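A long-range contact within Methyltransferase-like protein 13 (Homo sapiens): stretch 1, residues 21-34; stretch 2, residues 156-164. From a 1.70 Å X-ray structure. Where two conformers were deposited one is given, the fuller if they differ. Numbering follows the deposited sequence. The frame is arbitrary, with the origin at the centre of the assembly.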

# COMPACT_ATOMS: atom_id res chain seq x y z
N GLU A 21 7.05 -3.87 12.28
CA GLU A 21 7.80 -4.72 11.36
C GLU A 21 7.06 -5.01 10.06
O GLU A 21 7.69 -4.99 9.02
CB GLU A 21 8.26 -6.03 12.03
CG GLU A 21 9.44 -5.86 12.97
CD GLU A 21 10.70 -5.36 12.25
OE1 GLU A 21 11.22 -6.07 11.36
OE2 GLU A 21 11.18 -4.26 12.58
N HIS A 22 5.75 -5.24 10.10
CA HIS A 22 5.05 -5.51 8.84
C HIS A 22 4.93 -4.24 8.00
O HIS A 22 5.00 -4.31 6.78
CB HIS A 22 3.76 -6.31 9.00
CG HIS A 22 2.54 -5.50 9.32
ND1 HIS A 22 2.12 -5.26 10.61
CD2 HIS A 22 1.60 -4.95 8.51
CE1 HIS A 22 1.00 -4.55 10.58
NE2 HIS A 22 0.66 -4.35 9.32
N HIS A 23 4.83 -3.08 8.65
CA HIS A 23 4.85 -1.81 7.88
C HIS A 23 6.16 -1.55 7.18
O HIS A 23 6.16 -1.16 6.00
CB HIS A 23 4.43 -0.63 8.75
CG HIS A 23 2.97 -0.60 9.03
ND1 HIS A 23 2.43 0.13 10.07
CD2 HIS A 23 1.92 -1.22 8.42
CE1 HIS A 23 1.11 -0.03 10.07
NE2 HIS A 23 0.78 -0.85 9.09
N LYS A 24 7.29 -1.77 7.87
CA LYS A 24 8.61 -1.67 7.23
C LYS A 24 8.73 -2.57 6.00
O LYS A 24 9.25 -2.15 4.96
CB LYS A 24 9.71 -2.04 8.22
CG LYS A 24 9.90 -1.06 9.36
CD LYS A 24 10.89 -1.63 10.37
CE LYS A 24 11.22 -0.62 11.46
NZ LYS A 24 11.62 -1.32 12.72
N ALA A 25 8.24 -3.79 6.12
CA ALA A 25 8.21 -4.72 4.97
C ALA A 25 7.33 -4.25 3.81
O ALA A 25 7.71 -4.42 2.64
CB ALA A 25 7.76 -6.09 5.44
N MET A 26 6.17 -3.65 4.11
CA MET A 26 5.30 -3.13 3.03
C MET A 26 5.96 -1.96 2.28
O MET A 26 5.99 -1.95 1.06
CB MET A 26 3.92 -2.75 3.55
CG MET A 26 3.14 -3.95 4.05
SD MET A 26 1.62 -3.48 4.87
CE MET A 26 0.57 -3.28 3.47
N ILE A 27 6.54 -1.03 3.04
CA ILE A 27 7.27 0.11 2.49
C ILE A 27 8.43 -0.37 1.61
O ILE A 27 8.69 0.19 0.55
CB ILE A 27 7.73 1.06 3.63
CG1 ILE A 27 6.52 1.75 4.28
CG2 ILE A 27 8.68 2.12 3.10
CD1 ILE A 27 6.75 2.21 5.71
N ALA A 28 9.08 -1.46 2.01
CA ALA A 28 10.17 -2.05 1.22
C ALA A 28 9.77 -2.41 -0.20
O ALA A 28 10.60 -2.39 -1.10
CB ALA A 28 10.76 -3.26 1.95
N GLY A 29 8.48 -2.71 -0.42
CA GLY A 29 7.97 -3.00 -1.73
C GLY A 29 8.08 -1.91 -2.77
O GLY A 29 8.02 -2.20 -3.98
N LEU A 30 8.21 -0.67 -2.31
CA LEU A 30 8.46 0.45 -3.22
C LEU A 30 9.75 0.25 -4.04
O LEU A 30 9.88 0.77 -5.17
CB LEU A 30 8.52 1.76 -2.45
CG LEU A 30 7.29 2.20 -1.67
CD1 LEU A 30 7.54 3.50 -0.92
CD2 LEU A 30 6.11 2.36 -2.61
N ALA A 31 10.69 -0.54 -3.51
CA ALA A 31 11.91 -0.88 -4.27
C ALA A 31 11.64 -1.61 -5.60
O ALA A 31 12.47 -1.53 -6.51
CB ALA A 31 12.86 -1.66 -3.40
N LEU A 32 10.49 -2.27 -5.76
CA LEU A 32 10.14 -2.91 -7.04
C LEU A 32 9.68 -1.95 -8.14
O LEU A 32 9.41 -2.41 -9.26
CB LEU A 32 9.07 -3.99 -6.84
CG LEU A 32 9.42 -5.08 -5.82
CD1 LEU A 32 8.25 -6.02 -5.61
CD2 LEU A 32 10.65 -5.85 -6.27
N LEU A 33 9.55 -0.66 -7.85
CA LEU A 33 9.11 0.30 -8.87
C LEU A 33 10.19 0.78 -9.86
O LEU A 33 9.93 0.84 -11.06
CB LEU A 33 8.51 1.53 -8.22
CG LEU A 33 7.15 1.37 -7.56
CD1 LEU A 33 6.86 2.61 -6.73
CD2 LEU A 33 6.07 1.17 -8.61
N ARG A 34 11.35 1.17 -9.38
CA ARG A 34 12.29 1.96 -10.21
C ARG A 34 13.45 2.50 -9.38
O ARG A 34 13.42 2.42 -8.15
CB ARG A 34 11.58 3.14 -10.90
N PRO A 156 0.78 -0.27 -15.23
CA PRO A 156 1.33 -1.53 -15.70
C PRO A 156 2.59 -2.00 -14.95
O PRO A 156 2.75 -3.18 -14.74
CB PRO A 156 1.66 -1.24 -17.19
CG PRO A 156 0.70 -0.18 -17.58
CD PRO A 156 0.40 0.63 -16.35
N GLU A 157 3.45 -1.07 -14.55
CA GLU A 157 4.68 -1.40 -13.81
C GLU A 157 4.58 -1.14 -12.29
O GLU A 157 5.60 -1.11 -11.57
CB GLU A 157 5.84 -0.60 -14.42
CG GLU A 157 5.87 -0.69 -15.94
N GLY A 158 3.36 -0.96 -11.80
CA GLY A 158 3.13 -0.69 -10.39
C GLY A 158 3.22 -1.95 -9.55
O GLY A 158 3.53 -3.05 -10.05
N VAL A 159 2.95 -1.79 -8.26
CA VAL A 159 3.05 -2.87 -7.32
C VAL A 159 1.80 -2.89 -6.43
O VAL A 159 1.35 -1.84 -5.97
CB VAL A 159 4.37 -2.83 -6.50
CG1 VAL A 159 4.48 -1.58 -5.66
CG2 VAL A 159 4.50 -4.10 -5.65
N PHE A 160 1.26 -4.09 -6.22
CA PHE A 160 0.13 -4.32 -5.32
C PHE A 160 0.71 -5.08 -4.11
O PHE A 160 1.32 -6.13 -4.30
CB PHE A 160 -0.91 -5.15 -6.08
CG PHE A 160 -2.03 -5.68 -5.26
CD1 PHE A 160 -2.69 -4.90 -4.33
CD2 PHE A 160 -2.49 -6.97 -5.50
CE1 PHE A 160 -3.75 -5.41 -3.57
CE2 PHE A 160 -3.55 -7.49 -4.76
CZ PHE A 160 -4.19 -6.71 -3.80
N ILE A 161 0.58 -4.51 -2.92
CA ILE A 161 1.24 -4.99 -1.72
C ILE A 161 0.16 -5.35 -0.73
O ILE A 161 -0.68 -4.49 -0.40
CB ILE A 161 2.19 -3.94 -1.13
CG1 ILE A 161 3.18 -3.45 -2.21
CG2 ILE A 161 2.84 -4.46 0.14
CD1 ILE A 161 4.07 -2.29 -1.79
N LEU A 162 0.20 -6.59 -0.23
CA LEU A 162 -0.84 -7.12 0.63
C LEU A 162 -0.26 -7.66 1.94
O LEU A 162 0.69 -8.44 1.89
CB LEU A 162 -1.48 -8.30 -0.13
CG LEU A 162 -2.53 -9.15 0.55
CD1 LEU A 162 -3.79 -8.32 0.74
CD2 LEU A 162 -2.82 -10.39 -0.28
N ASN A 163 -0.85 -7.27 3.06
CA ASN A 163 -0.55 -7.85 4.36
C ASN A 163 -1.52 -9.02 4.51
O ASN A 163 -2.73 -8.80 4.53
CB ASN A 163 -0.77 -6.81 5.45
CG ASN A 163 -0.60 -7.35 6.86
OD1 ASN A 163 0.08 -8.34 7.07
ND2 ASN A 163 -1.22 -6.68 7.85
N LEU A 164 -0.99 -10.25 4.61
CA LEU A 164 -1.81 -11.49 4.69
C LEU A 164 -1.56 -12.26 5.99
O LEU A 164 -0.41 -12.53 6.36
CB LEU A 164 -1.47 -12.40 3.53
CG LEU A 164 -2.15 -13.78 3.40
CD1 LEU A 164 -3.60 -13.59 3.03
CD2 LEU A 164 -1.44 -14.60 2.34
O HOH W 1 8.23 -1.97 -11.66

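The contact centres on Ile-161, the residue with the most area covered by the other stretch, 81 Å². Its CA-to-CB bond points toward the helix, and with chi1 m and chi2 t the chain extends until CD1 lies 3.5 Å from Met-26 O and 4.0 Å from Gly-29 CA. Glycine suits this place: an ideal CB on Gly-29 would fall 2.7 Å from Ile-161 CD1, a clash. The CA-to-CB bond of Met-26 points sideways, but with chi1 m and chi2 t the end of its chain comes nearer, bringing CG to 4.0 Å from Ile-161 CG2 and SD to 4.1 Å from Asn-163 CB.

Helix 21-28 and strand 158-164 run nearly antiparallel (164°), so later residues of stretch 1 meet earlier ones of stretch 2. Val-159, also directed toward its partner, receives Leu-32 CD1 at 4.2 Å from CG2 and Leu-33 CD2 at 4.3 Å from CG1.

Polar groups mark both ends. The O of water 1 lies 2.7 Å from Leu-32 O and 2.8 Å from Glu-157 O, within hydrogen-bonding reach of both backbones. At the other end, His-22 NE2 and Asn-163 ND2 approach to 3.3 Å, but the angle is poor for a hydrogen bond; both atoms are hydrogen-bonded elsewhere in the structure. No direct hydrogen bond crosses between the stretches among the modelled atoms, and packing buries 458 Å².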